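Local coordinates for protein phosphoglycerate dehydrogenase (Lactobacillus plantarum, PDB 3EVT) that probably catalyses the NAD-dependent oxidation of 3-phosphoglycerate to 3-phosphohydroxypyruvate, as a member of the D-isomer specific 2-hydroxyacid dehydrogenase family, at residues D187-A192 and T211-Q216; T204-F209 and V253-P258; V232-L237 and T261-W266. All blocks are in the same frame, centred on the assembly; numbering follows the deposited sequence.

Contact 1. Residues D187-A192 and T211-Q216; sequences DALATA and TELFQQ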
ATOM      1  N   ASP A 187       4.679  -1.060 -26.237  1.00 53.35           N
ATOM      2  CA  ASP A 187       4.874   0.257 -25.631  1.00 52.95           C
ATOM      3  C   ASP A 187       4.924   0.202 -24.095  1.00 51.96           C
ATOM      4  O   ASP A 187       5.757   0.859 -23.464  1.00 52.49           O
ATOM      5  CB  ASP A 187       3.798   1.206 -26.087  1.00 53.32           C
ATOM      6  CG  ASP A 187       3.998   1.638 -27.529  1.00 57.87           C
ATOM      7  OD1 ASP A 187       5.152   1.978 -27.899  1.00 61.83           O
ATOM      8  OD2 ASP A 187       3.013   1.666 -28.279  1.00 56.91           O
ATOM      9  N   ALA A 188       4.015  -0.579 -23.524  1.00 50.02           N
ATOM     10  CA  ALA A 188       3.907  -0.791 -22.097  1.00 49.30           C
ATOM     11  C   ALA A 188       5.159  -1.436 -21.559  1.00 48.97           C
ATOM     12  O   ALA A 188       5.677  -1.021 -20.510  1.00 49.61           O
ATOM     13  CB  ALA A 188       2.721  -1.637 -21.808  1.00 48.39           C
ATOM     14  N   LEU A 189       5.678  -2.416 -22.296  1.00 49.06           N
ATOM     15  CA  LEU A 189       6.986  -3.024 -21.986  1.00 48.96           C
ATOM     16  C   LEU A 189       8.168  -2.070 -22.006  1.00 48.71           C
ATOM     17  O   LEU A 189       9.137  -2.294 -21.271  1.00 48.88           O
ATOM     18  CB  LEU A 189       7.316  -4.167 -22.960  1.00 49.45           C
ATOM     19  CG  LEU A 189       6.461  -5.396 -22.785  1.00 50.37           C
ATOM     20  CD1 LEU A 189       6.451  -6.203 -24.075  1.00 50.44           C
ATOM     21  CD2 LEU A 189       6.931  -6.211 -21.552  1.00 50.84           C
ATOM     22  N   ALA A 190       8.138  -1.068 -22.895  1.00 48.12           N
ATOM     23  CA  ALA A 190       9.213  -0.049 -22.945  1.00 48.73           C
ATOM     24  C   ALA A 190       9.196   0.915 -21.742  1.00 48.18           C
ATOM     25  O   ALA A 190      10.249   1.298 -21.231  1.00 50.11           O
ATOM     26  CB  ALA A 190       9.198   0.736 -24.296  1.00 46.30           C
ATOM     27  N   THR A 191       8.018   1.306 -21.279  1.00 47.94           N
ATOM     28  CA  THR A 191       7.951   2.213 -20.115  1.00 47.29           C
ATOM     29  C   THR A 191       7.759   1.549 -18.713  1.00 47.03           C
ATOM     30  O   THR A 191       7.828   2.242 -17.692  1.00 47.29           O
ATOM     31  CB  THR A 191       6.847   3.229 -20.325  1.00 48.10           C
ATOM     32  OG1 THR A 191       5.620   2.518 -20.480  1.00 49.21           O
ATOM     33  CG2 THR A 191       7.101   4.047 -21.634  1.00 49.60           C
ATOM     34  N   ALA A 192       7.514   0.228 -18.647  1.00 45.55           N
ATOM     35  CA  ALA A 192       7.357  -0.479 -17.343  1.00 44.12           C
ATOM     36  C   ALA A 192       8.509  -0.373 -16.339  1.00 43.32           C
ATOM     37  O   ALA A 192       9.656  -0.680 -16.657  1.00 44.15           O
ATOM     38  CB  ALA A 192       6.986  -1.958 -17.552  1.00 42.51           C
ATOM     39  N   THR A 211      13.315 -14.317 -24.097  1.00 57.20           N
ATOM     40  CA  THR A 211      14.222 -13.388 -24.789  1.00 57.36           C
ATOM     41  C   THR A 211      13.538 -12.236 -25.507  1.00 57.51           C
ATOM     42  O   THR A 211      13.909 -11.077 -25.285  1.00 58.31           O
ATOM     43  CB  THR A 211      15.304 -14.099 -25.728  1.00 58.03           C
ATOM     44  OG1 THR A 211      16.392 -14.588 -24.932  1.00 58.40           O
ATOM     45  CG2 THR A 211      15.896 -13.102 -26.720  1.00 57.54           C
ATOM     46  N   GLU A 212      12.564 -12.509 -26.381  1.00 57.34           N
ATOM     47  CA  GLU A 212      11.969 -11.402 -27.146  1.00 56.36           C
ATOM     48  C   GLU A 212      11.357 -10.345 -26.227  1.00 55.83           C
ATOM     49  O   GLU A 212      11.645  -9.139 -26.374  1.00 55.99           O
ATOM     50  CB  GLU A 212      10.912 -11.912 -28.127  1.00 57.13           C
ATOM     51  N   LEU A 213      10.514 -10.807 -25.292  1.00 54.78           N
ATOM     52  CA  LEU A 213       9.821  -9.939 -24.298  1.00 54.13           C
ATOM     53  C   LEU A 213      10.803  -9.068 -23.531  1.00 53.71           C
ATOM     54  O   LEU A 213      10.687  -7.841 -23.533  1.00 53.87           O
ATOM     55  CB  LEU A 213       8.952 -10.743 -23.305  1.00 53.19           C
ATOM     56  CG  LEU A 213       8.087  -9.892 -22.338  1.00 51.97           C
ATOM     57  CD1 LEU A 213       6.787 -10.562 -21.866  1.00 48.49           C
ATOM     58  CD2 LEU A 213       8.845  -9.339 -21.123  1.00 47.92           C
ATOM     59  N   PHE A 214      11.806  -9.719 -22.945  1.00 53.92           N
ATOM     60  CA  PHE A 214      12.807  -9.044 -22.161  1.00 54.85           C
ATOM     61  C   PHE A 214      13.511  -7.975 -22.976  1.00 55.75           C
ATOM     62  O   PHE A 214      13.797  -6.905 -22.467  1.00 56.58           O
ATOM     63  CB  PHE A 214      13.819 -10.044 -21.569  1.00 54.57           C
ATOM     64  CG  PHE A 214      13.216 -10.999 -20.578  1.00 55.18           C
ATOM     65  CD1 PHE A 214      12.122 -10.619 -19.803  1.00 52.86           C
ATOM     66  CD2 PHE A 214      13.733 -12.288 -20.424  1.00 55.76           C
ATOM     67  CE1 PHE A 214      11.560 -11.492 -18.894  1.00 53.36           C
ATOM     68  CE2 PHE A 214      13.168 -13.192 -19.511  1.00 55.60           C
ATOM     69  CZ  PHE A 214      12.072 -12.791 -18.743  1.00 53.92           C
ATOM     70  N   GLN A 215      13.793  -8.268 -24.237  1.00 56.19           N
ATOM     71  CA  GLN A 215      14.471  -7.313 -25.122  1.00 57.50           C
ATOM     72  C   GLN A 215      13.648  -6.063 -25.439  1.00 56.39           C
ATOM     73  O   GLN A 215      14.220  -5.060 -25.796  1.00 57.51           O
ATOM     74  CB  GLN A 215      14.878  -7.999 -26.450  1.00 58.30           C
ATOM     75  CG  GLN A 215      16.401  -8.183 -26.617  1.00 63.99           C
ATOM     76  CD  GLN A 215      16.790  -9.402 -27.470  1.00 70.24           C
ATOM     77  OE1 GLN A 215      16.286  -9.588 -28.598  1.00 73.49           O
ATOM     78  NE2 GLN A 215      17.694 -10.241 -26.932  1.00 69.75           N
ATOM     79  N   GLN A 216      12.318  -6.127 -25.346  1.00 54.93           N
ATOM     80  CA  GLN A 216      11.475  -4.961 -25.577  1.00 53.62           C
ATOM     81  C   GLN A 216      11.414  -3.951 -24.403  1.00 52.68           C
ATOM     82  O   GLN A 216      10.795  -2.899 -24.547  1.00 51.71           O
ATOM     83  CB  GLN A 216      10.039  -5.381 -25.922  1.00 53.88           C
ATOM     84  CG  GLN A 216       9.886  -6.132 -27.227  1.00 53.99           C
ATOM     85  CD  GLN A 216       8.509  -6.764 -27.328  1.00 56.43           C
ATOM     86  OE1 GLN A 216       7.585  -6.200 -27.922  1.00 60.38           O
ATOM     87  NE2 GLN A 216       8.351  -7.912 -26.721  1.00 56.03           N
TER
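Leu189 reaches out of helix 186-191 and sets one methyl on Leu213 and the other on Gln216, in the segment 211-216. This helix and the short one of 211-216 belong to the Rossmann-type NAD-binding domain and lie on consecutive connections of its parallel sheet, one leading into strand 194-197 and the other into strand 222-225. The apolar part of the contact is one leucine pair: Leu189 CD2 meets Leu213 CD2 at 3.7 Å and Leu213 CG at 3.9 Å, the two side chains crossing at about a right angle. Leu213 gets there because its CG is anti to the backbone N (chi1 -174°), which brings the end of the side chain nearer to Leu189 than its CB direction alone would. Beneath the pair, both leucines rest on Tyr143 of strand 139-143, and Leu189 also touches Leu141.

The other branch of Leu189 packs against a polar group. Its CD1 lies 3.9 Å from Gln216 CD, within van der Waals range of the amide, while the glutamine chain runs on extended beyond CG. Backbone also meets backbone: Gln216 O lies 3.6 Å from Ala190 N, a contact too loose to count as a hydrogen bond, and 4.0 Å from Ala190 CB. Ala190 O accepts a hydrogen bond from Gln219 NE2. At the amide end, the nearest approach of Leu189 CD1 is to Gln216 NE2, at 3.7 Å.

Contact 2. Residues T204-F209 and V253-P258; sequences TTHHLF and VTEPEP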
ATOM      1  N   THR A 204      -0.055 -21.096 -25.314  1.00 64.36           N
ATOM      2  CA  THR A 204       0.549 -19.897 -25.895  1.00 64.99           C
ATOM      3  C   THR A 204       1.056 -18.859 -24.881  1.00 65.09           C
ATOM      4  O   THR A 204       1.426 -17.753 -25.267  1.00 65.61           O
ATOM      5  CB  THR A 204      -0.392 -19.167 -26.902  1.00 65.07           C
ATOM      6  OG1 THR A 204      -1.680 -18.945 -26.307  1.00 65.78           O
ATOM      7  CG2 THR A 204      -0.503 -19.947 -28.224  1.00 64.61           C
ATOM      8  N   THR A 205       1.061 -19.188 -23.597  1.00 64.23           N
ATOM      9  CA  THR A 205       1.682 -18.294 -22.631  1.00 63.32           C
ATOM     10  C   THR A 205       2.797 -19.035 -21.933  1.00 62.30           C
ATOM     11  O   THR A 205       3.261 -18.623 -20.875  1.00 62.09           O
ATOM     12  CB  THR A 205       0.684 -17.775 -21.601  1.00 63.98           C
ATOM     13  OG1 THR A 205       0.120 -18.881 -20.888  1.00 63.83           O
ATOM     14  CG2 THR A 205      -0.441 -16.977 -22.297  1.00 63.92           C
ATOM     15  N   HIS A 206       3.237 -20.126 -22.547  1.00 61.22           N
ATOM     16  CA  HIS A 206       4.366 -20.893 -22.040  1.00 60.55           C
ATOM     17  C   HIS A 206       5.615 -20.195 -22.545  1.00 59.65           C
ATOM     18  O   HIS A 206       5.684 -19.821 -23.726  1.00 58.80           O
ATOM     19  CB  HIS A 206       4.303 -22.369 -22.524  1.00 61.41           C
ATOM     20  CG  HIS A 206       5.506 -23.183 -22.148  1.00 62.47           C
ATOM     21  ND1 HIS A 206       6.694 -23.126 -22.857  1.00 62.87           N
ATOM     22  CD2 HIS A 206       5.715 -24.057 -21.131  1.00 61.40           C
ATOM     23  CE1 HIS A 206       7.579 -23.928 -22.296  1.00 60.48           C
ATOM     24  NE2 HIS A 206       7.014 -24.499 -21.243  1.00 61.97           N
ATOM     25  N   HIS A 207       6.584 -19.985 -21.644  1.00 58.72           N
ATOM     26  CA  HIS A 207       7.779 -19.189 -21.942  1.00 57.78           C
ATOM     27  C   HIS A 207       7.451 -17.836 -22.601  1.00 56.89           C
ATOM     28  O   HIS A 207       8.177 -17.353 -23.475  1.00 56.56           O
ATOM     29  CB  HIS A 207       8.789 -20.005 -22.764  1.00 57.75           C
ATOM     30  CG  HIS A 207       9.498 -21.060 -21.961  1.00 60.76           C
ATOM     31  ND1 HIS A 207      10.687 -21.633 -22.357  1.00 62.58           N
ATOM     32  CD2 HIS A 207       9.200 -21.614 -20.756  1.00 63.45           C
ATOM     33  CE1 HIS A 207      11.080 -22.508 -21.448  1.00 62.38           C
ATOM     34  NE2 HIS A 207      10.194 -22.521 -20.467  1.00 64.19           N
ATOM     35  N   LEU A 208       6.331 -17.247 -22.189  1.00 55.78           N
ATOM     36  CA  LEU A 208       5.941 -15.916 -22.644  1.00 55.42           C
ATOM     37  C   LEU A 208       6.984 -14.907 -22.166  1.00 55.03           C
ATOM     38  O   LEU A 208       7.400 -14.006 -22.900  1.00 55.69           O
ATOM     39  CB  LEU A 208       4.552 -15.565 -22.090  1.00 56.07           C
ATOM     40  CG  LEU A 208       4.163 -14.133 -22.436  1.00 55.79           C
ATOM     41  CD1 LEU A 208       4.366 -13.969 -23.895  1.00 58.19           C
ATOM     42  CD2 LEU A 208       2.748 -13.817 -22.041  1.00 56.37           C
ATOM     43  N   PHE A 209       7.455 -15.096 -20.933  1.00 53.91           N
ATOM     44  CA  PHE A 209       8.548 -14.282 -20.397  1.00 52.73           C
ATOM     45  C   PHE A 209       9.910 -14.852 -20.776  1.00 53.28           C
ATOM     46  O   PHE A 209      10.502 -15.695 -20.099  1.00 52.41           O
ATOM     47  CB  PHE A 209       8.314 -14.014 -18.893  1.00 51.36           C
ATOM     48  CG  PHE A 209       6.969 -13.379 -18.643  1.00 48.32           C
ATOM     49  CD1 PHE A 209       6.818 -11.992 -18.665  1.00 43.56           C
ATOM     50  CD2 PHE A 209       5.827 -14.171 -18.478  1.00 46.52           C
ATOM     51  CE1 PHE A 209       5.546 -11.383 -18.499  1.00 42.98           C
ATOM     52  CE2 PHE A 209       4.570 -13.588 -18.328  1.00 43.72           C
ATOM     53  CZ  PHE A 209       4.427 -12.168 -18.335  1.00 43.70           C
ATOM     54  N   VAL A 253       6.796 -18.795  -7.963  1.00 46.14           N
ATOM     55  CA  VAL A 253       6.640 -20.054  -8.684  1.00 46.92           C
ATOM     56  C   VAL A 253       7.839 -20.216  -9.619  1.00 48.65           C
ATOM     57  O   VAL A 253       8.455 -19.228 -10.068  1.00 48.85           O
ATOM     58  CB  VAL A 253       5.363 -20.097  -9.513  1.00 46.80           C
ATOM     59  CG1 VAL A 253       4.125 -20.105  -8.625  1.00 47.52           C
ATOM     60  CG2 VAL A 253       5.331 -18.940 -10.488  1.00 44.42           C
ATOM     61  N   THR A 254       8.195 -21.464  -9.889  1.00 49.45           N
ATOM     62  CA  THR A 254       9.391 -21.767 -10.666  1.00 51.03           C
ATOM     63  C   THR A 254       9.133 -22.954 -11.616  1.00 52.75           C
ATOM     64  O   THR A 254       8.130 -23.677 -11.467  1.00 52.77           O
ATOM     65  CB  THR A 254      10.623 -21.983  -9.746  1.00 50.87           C
ATOM     66  OG1 THR A 254      10.418 -23.118  -8.866  1.00 50.77           O
ATOM     67  CG2 THR A 254      10.808 -20.740  -8.902  1.00 50.90           C
ATOM     68  N   GLU A 255       9.991 -23.075 -12.636  1.00 55.23           N
ATOM     69  CA  GLU A 255      10.083 -24.277 -13.489  1.00 56.89           C
ATOM     70  C   GLU A 255      11.517 -24.797 -13.472  1.00 57.20           C
ATOM     71  O   GLU A 255      12.394 -24.187 -14.082  1.00 57.86           O
ATOM     72  CB  GLU A 255       9.764 -23.918 -14.909  1.00 57.40           C
ATOM     73  CG  GLU A 255      10.110 -24.982 -15.878  1.00 60.27           C
ATOM     74  CD  GLU A 255       9.680 -24.597 -17.281  1.00 63.64           C
ATOM     75  OE1 GLU A 255      10.197 -23.599 -17.828  1.00 62.93           O
ATOM     76  OE2 GLU A 255       8.795 -25.286 -17.831  1.00 68.60           O
ATOM     77  N   PRO A 256      11.769 -25.929 -12.784  1.00 57.61           N
ATOM     78  CA  PRO A 256      10.792 -26.812 -12.137  1.00 57.12           C
ATOM     79  C   PRO A 256      10.393 -26.318 -10.761  1.00 56.71           C
ATOM     80  O   PRO A 256      10.998 -25.399 -10.234  1.00 56.77           O
ATOM     81  CB  PRO A 256      11.570 -28.133 -11.990  1.00 57.66           C
ATOM     82  CG  PRO A 256      13.007 -27.688 -11.779  1.00 57.21           C
ATOM     83  CD  PRO A 256      13.160 -26.410 -12.610  1.00 57.07           C
ATOM     84  N   GLU A 257       9.391 -26.954 -10.177  1.00 56.14           N
ATOM     85  CA  GLU A 257       8.964 -26.644  -8.823  1.00 56.19           C
ATOM     86  C   GLU A 257       8.612 -27.947  -8.125  1.00 55.76           C
ATOM     87  O   GLU A 257       7.848 -28.724  -8.666  1.00 56.76           O
ATOM     88  CB  GLU A 257       7.705 -25.748  -8.884  1.00 55.70           C
ATOM     89  CG  GLU A 257       7.329 -25.005  -7.592  1.00 54.27           C
ATOM     90  CD  GLU A 257       6.105 -24.127  -7.821  1.00 52.81           C
ATOM     91  OE1 GLU A 257       6.129 -23.358  -8.781  1.00 53.08           O
ATOM     92  OE2 GLU A 257       5.102 -24.238  -7.096  1.00 53.25           O
ATOM     93  N   PRO A 258       9.136 -28.182  -6.916  1.00 55.92           N
ATOM     94  CA  PRO A 258      10.053 -27.307  -6.181  1.00 55.62           C
ATOM     95  C   PRO A 258      11.270 -26.962  -6.976  1.00 55.41           C
ATOM     96  O   PRO A 258      11.702 -27.758  -7.818  1.00 56.05           O
ATOM     97  CB  PRO A 258      10.493 -28.159  -4.989  1.00 54.87           C
ATOM     98  CG  PRO A 258       9.333 -29.050  -4.734  1.00 56.85           C
ATOM     99  CD  PRO A 258       8.639 -29.289  -6.084  1.00 56.05           C
TER
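Two consecutive histidines, His206 and His207, stand near a single carboxylate, that of Glu255, but within these two segments only His207 is hydrogen-bonded to it. His207 NE2 donates to Glu255 OE1 over 2.9 Å with an N-H...O angle of 160°. The acceptor lies close to the imidazole plane and uses its syn lone pair, on the side of the other oxygen, while the ring and carboxylate planes stand 76° apart. His206 NE2 comes no nearer than 3.9 Å to Glu255 OE2. His206 CE1 instead lies over one face of the His207 ring, offset toward its rim.

The bond spans two loops of the Rossmann-type domain, one following strand 194-197 and the other following strand 248-251. Glu255 can bridge them because its side chain is extended, with CG anti to the backbone N (chi1 168°).

The second loop is held in shape by its own bonds. Thr254 OG1 and Pro256 O are hydrogen-bonded at 2.7 Å, round the cis peptide before Pro256, and Thr254 N donates to Glu257 OE1 at 3.0 Å. The other oxygen of Glu257, OE2, is hydrogen-bonded to His276 ND1, and Trp126 of the second subunit packs on Thr254, Glu257 and Pro258.

Contact 3. Residues V232-L237 and T261-W266; sequences VDTTAL and TDHPLW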
ATOM      1  N   VAL A 232       7.824 -18.409 -17.487  1.00 50.25           N
ATOM      2  CA  VAL A 232       9.106 -17.758 -17.479  1.00 51.08           C
ATOM      3  C   VAL A 232      10.235 -18.730 -17.820  1.00 52.59           C
ATOM      4  O   VAL A 232      10.433 -19.768 -17.187  1.00 51.67           O
ATOM      5  CB  VAL A 232       9.371 -17.147 -16.070  1.00 51.40           C
ATOM      6  CG1 VAL A 232      10.814 -16.655 -15.908  1.00 49.95           C
ATOM      7  CG2 VAL A 232       8.319 -16.074 -15.736  1.00 50.65           C
ATOM      8  N   ASP A 233      10.982 -18.356 -18.846  1.00 55.05           N
ATOM      9  CA  ASP A 233      12.151 -19.074 -19.288  1.00 56.12           C
ATOM     10  C   ASP A 233      13.305 -18.729 -18.348  1.00 56.47           C
ATOM     11  O   ASP A 233      13.842 -17.596 -18.348  1.00 56.51           O
ATOM     12  CB  ASP A 233      12.421 -18.651 -20.727  1.00 57.02           C
ATOM     13  CG  ASP A 233      13.598 -19.380 -21.350  1.00 60.36           C
ATOM     14  OD1 ASP A 233      14.543 -19.728 -20.618  1.00 59.01           O
ATOM     15  OD2 ASP A 233      13.590 -19.542 -22.603  1.00 67.88           O
ATOM     16  N   THR A 234      13.689 -19.708 -17.546  1.00 56.58           N
ATOM     17  CA  THR A 234      14.653 -19.518 -16.479  1.00 57.69           C
ATOM     18  C   THR A 234      16.001 -19.077 -17.050  1.00 57.58           C
ATOM     19  O   THR A 234      16.709 -18.245 -16.474  1.00 57.85           O
ATOM     20  CB  THR A 234      14.858 -20.850 -15.711  1.00 57.97           C
ATOM     21  OG1 THR A 234      13.734 -21.106 -14.851  1.00 60.13           O
ATOM     22  CG2 THR A 234      16.069 -20.753 -14.860  1.00 60.34           C
ATOM     23  N   THR A 235      16.350 -19.634 -18.200  1.00 57.45           N
ATOM     24  CA  THR A 235      17.621 -19.297 -18.828  1.00 57.56           C
ATOM     25  C   THR A 235      17.673 -17.870 -19.362  1.00 56.20           C
ATOM     26  O   THR A 235      18.605 -17.113 -19.026  1.00 56.00           O
ATOM     27  CB  THR A 235      17.970 -20.312 -19.939  1.00 58.11           C
ATOM     28  OG1 THR A 235      18.238 -21.569 -19.298  1.00 60.44           O
ATOM     29  CG2 THR A 235      19.204 -19.855 -20.714  1.00 57.79           C
ATOM     30  N   ALA A 236      16.651 -17.516 -20.143  1.00 54.74           N
ATOM     31  CA  ALA A 236      16.497 -16.151 -20.642  1.00 54.27           C
ATOM     32  C   ALA A 236      16.517 -15.140 -19.486  1.00 54.52           C
ATOM     33  O   ALA A 236      17.196 -14.093 -19.566  1.00 54.75           O
ATOM     34  CB  ALA A 236      15.224 -16.035 -21.432  1.00 53.75           C
ATOM     35  N   LEU A 237      15.793 -15.471 -18.405  1.00 53.42           N
ATOM     36  CA  LEU A 237      15.707 -14.614 -17.227  1.00 52.79           C
ATOM     37  C   LEU A 237      17.118 -14.320 -16.672  1.00 52.95           C
ATOM     38  O   LEU A 237      17.509 -13.145 -16.481  1.00 52.54           O
ATOM     39  CB  LEU A 237      14.768 -15.223 -16.161  1.00 52.18           C
ATOM     40  CG  LEU A 237      14.749 -14.483 -14.783  1.00 52.76           C
ATOM     41  CD1 LEU A 237      14.228 -13.033 -14.860  1.00 51.69           C
ATOM     42  CD2 LEU A 237      14.004 -15.222 -13.685  1.00 49.97           C
ATOM     43  N   THR A 261      17.593 -27.738  -4.794  1.00 53.41           N
ATOM     44  CA  THR A 261      18.473 -26.949  -3.956  1.00 54.90           C
ATOM     45  C   THR A 261      19.793 -26.567  -4.594  1.00 55.98           C
ATOM     46  O   THR A 261      20.515 -25.727  -4.074  1.00 55.84           O
ATOM     47  CB  THR A 261      18.783 -27.659  -2.623  1.00 55.46           C
ATOM     48  OG1 THR A 261      19.452 -28.906  -2.887  1.00 57.31           O
ATOM     49  CG2 THR A 261      17.507 -27.884  -1.796  1.00 51.42           C
ATOM     50  N   ASP A 262      20.114 -27.191  -5.723  1.00 57.30           N
ATOM     51  CA  ASP A 262      21.354 -26.901  -6.412  1.00 58.41           C
ATOM     52  C   ASP A 262      21.078 -26.057  -7.645  1.00 58.19           C
ATOM     53  O   ASP A 262      21.980 -25.835  -8.444  1.00 59.67           O
ATOM     54  CB  ASP A 262      22.005 -28.213  -6.847  1.00 59.00           C
ATOM     55  CG  ASP A 262      20.993 -29.185  -7.483  1.00 62.77           C
ATOM     56  OD1 ASP A 262      20.002 -28.764  -8.140  1.00 64.46           O
ATOM     57  OD2 ASP A 262      21.179 -30.399  -7.319  1.00 68.07           O
ATOM     58  N   HIS A 263      19.836 -25.626  -7.841  1.00 57.03           N
ATOM     59  CA  HIS A 263      19.531 -24.745  -8.966  1.00 56.09           C
ATOM     60  C   HIS A 263      20.276 -23.403  -8.837  1.00 55.60           C
ATOM     61  O   HIS A 263      20.406 -22.861  -7.723  1.00 55.33           O
ATOM     62  CB  HIS A 263      18.029 -24.514  -9.094  1.00 55.48           C
ATOM     63  CG  HIS A 263      17.619 -24.080 -10.457  1.00 55.92           C
ATOM     64  ND1 HIS A 263      17.853 -22.806 -10.928  1.00 55.34           N
ATOM     65  CD2 HIS A 263      17.027 -24.760 -11.471  1.00 55.02           C
ATOM     66  CE1 HIS A 263      17.412 -22.716 -12.169  1.00 55.71           C
ATOM     67  NE2 HIS A 263      16.899 -23.886 -12.521  1.00 54.41           N
ATOM     68  N   PRO A 264      20.791 -22.885  -9.967  1.00 55.18           N
ATOM     69  CA  PRO A 264      21.633 -21.674  -9.864  1.00 55.18           C
ATOM     70  C   PRO A 264      20.838 -20.390  -9.557  1.00 54.33           C
ATOM     71  O   PRO A 264      21.409 -19.427  -9.020  1.00 54.61           O
ATOM     72  CB  PRO A 264      22.401 -21.620 -11.209  1.00 55.34           C
ATOM     73  CG  PRO A 264      21.742 -22.652 -12.130  1.00 54.69           C
ATOM     74  CD  PRO A 264      20.826 -23.516 -11.307  1.00 55.53           C
ATOM     75  N   LEU A 265      19.534 -20.396  -9.846  1.00 53.40           N
ATOM     76  CA  LEU A 265      18.632 -19.294  -9.409  1.00 52.20           C
ATOM     77  C   LEU A 265      18.771 -18.949  -7.931  1.00 51.14           C
ATOM     78  O   LEU A 265      18.731 -17.770  -7.545  1.00 50.19           O
ATOM     79  CB  LEU A 265      17.145 -19.598  -9.705  1.00 51.83           C
ATOM     80  CG  LEU A 265      16.589 -19.300 -11.089  1.00 51.23           C
ATOM     81  CD1 LEU A 265      15.126 -19.613 -11.106  1.00 47.40           C
ATOM     82  CD2 LEU A 265      16.855 -17.818 -11.536  1.00 49.60           C
ATOM     83  N   TRP A 266      18.912 -19.965  -7.093  1.00 50.24           N
ATOM     84  CA  TRP A 266      19.064 -19.701  -5.645  1.00 50.61           C
ATOM     85  C   TRP A 266      20.295 -18.876  -5.271  1.00 50.68           C
ATOM     86  O   TRP A 266      20.261 -18.134  -4.290  1.00 49.17           O
ATOM     87  CB  TRP A 266      19.180 -20.982  -4.836  1.00 49.71           C
ATOM     88  CG  TRP A 266      17.954 -21.902  -4.744  1.00 50.55           C
ATOM     89  CD1 TRP A 266      17.771 -23.088  -5.410  1.00 49.20           C
ATOM     90  CD2 TRP A 266      16.809 -21.754  -3.868  1.00 47.89           C
ATOM     91  NE1 TRP A 266      16.586 -23.670  -5.004  1.00 51.28           N
ATOM     92  CE2 TRP A 266      15.984 -22.876  -4.064  1.00 48.20           C
ATOM     93  CE3 TRP A 266      16.421 -20.788  -2.933  1.00 48.82           C
ATOM     94  CZ2 TRP A 266      14.779 -23.058  -3.370  1.00 47.10           C
ATOM     95  CZ3 TRP A 266      15.224 -20.961  -2.240  1.00 48.41           C
ATOM     96  CH2 TRP A 266      14.400 -22.084  -2.486  1.00 49.19           C
TER
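Thr234 and His263 approach each other from opposite directions, and the threonine methyl meets the imidazole at its edge, near the ring plane. Thr234 CG2 is 3.6 Å from His263 CE1. The methyl is placed there by the threonine's first torsion (chi1 -76°), which sets CG2 anti to the backbone N and OG1 beside that N; the hydroxyl makes a weak hydrogen bond to Glu255 O.

The imidazole is steadied from its own segment. Its ND1 accepts from Leu265 N at 3.1 Å, the N-H...N angle being 160° and the donor lying close to the ring plane, and Pro264 CD sits over one face. This bond fixes the ring's rotation and ties His263 to the turn that also presents Leu265. From that turn Leu265 CD1 comes to 4.0 Å from Thr234 CG2, so the one methyl touches both residues. Deeper in, Leu265 CD2 and Leu237 CD2 make a looser apolar contact at 4.4 Å.

Asp233 is the N-cap of the helix that carries Thr234 and Leu237: its OD1 accepts from Ala236 N at 3.1 Å, from above the carboxylate plane. Within the Rossmann-type domain the contact thus joins the start of helix 234-242 to the loop between strands 248-251 and 271-273, with Leu237 and Leu265 both resting on Leu251 of strand 248-251.

How the contacts relate
The three contacts lie in the same nucleotide-binding domain, on successive connections of its parallel sheet. Contacts 2 and 3 are closest, with centres about 11 Å apart: Phe209 O and Asp233 N, 3.0 Å apart, probably form a hydrogen bond. Contact 1 is farther off, about 18 Å from contact 2 and about 20 Å from contact 3 between centres. Phe214 joins it to both, with CZ 3.6 Å from Phe209 O and CE2 3.6 Å from Leu237 N. Contacts 2 and 3, unlike contact 1, also touch the second subunit: Trp266 O accepts a hydrogen bond from Arg121 NH1 of that subunit. The Glu257-His276 bond at contact 2 resembles the family's Glu-His pair, probably at the active site.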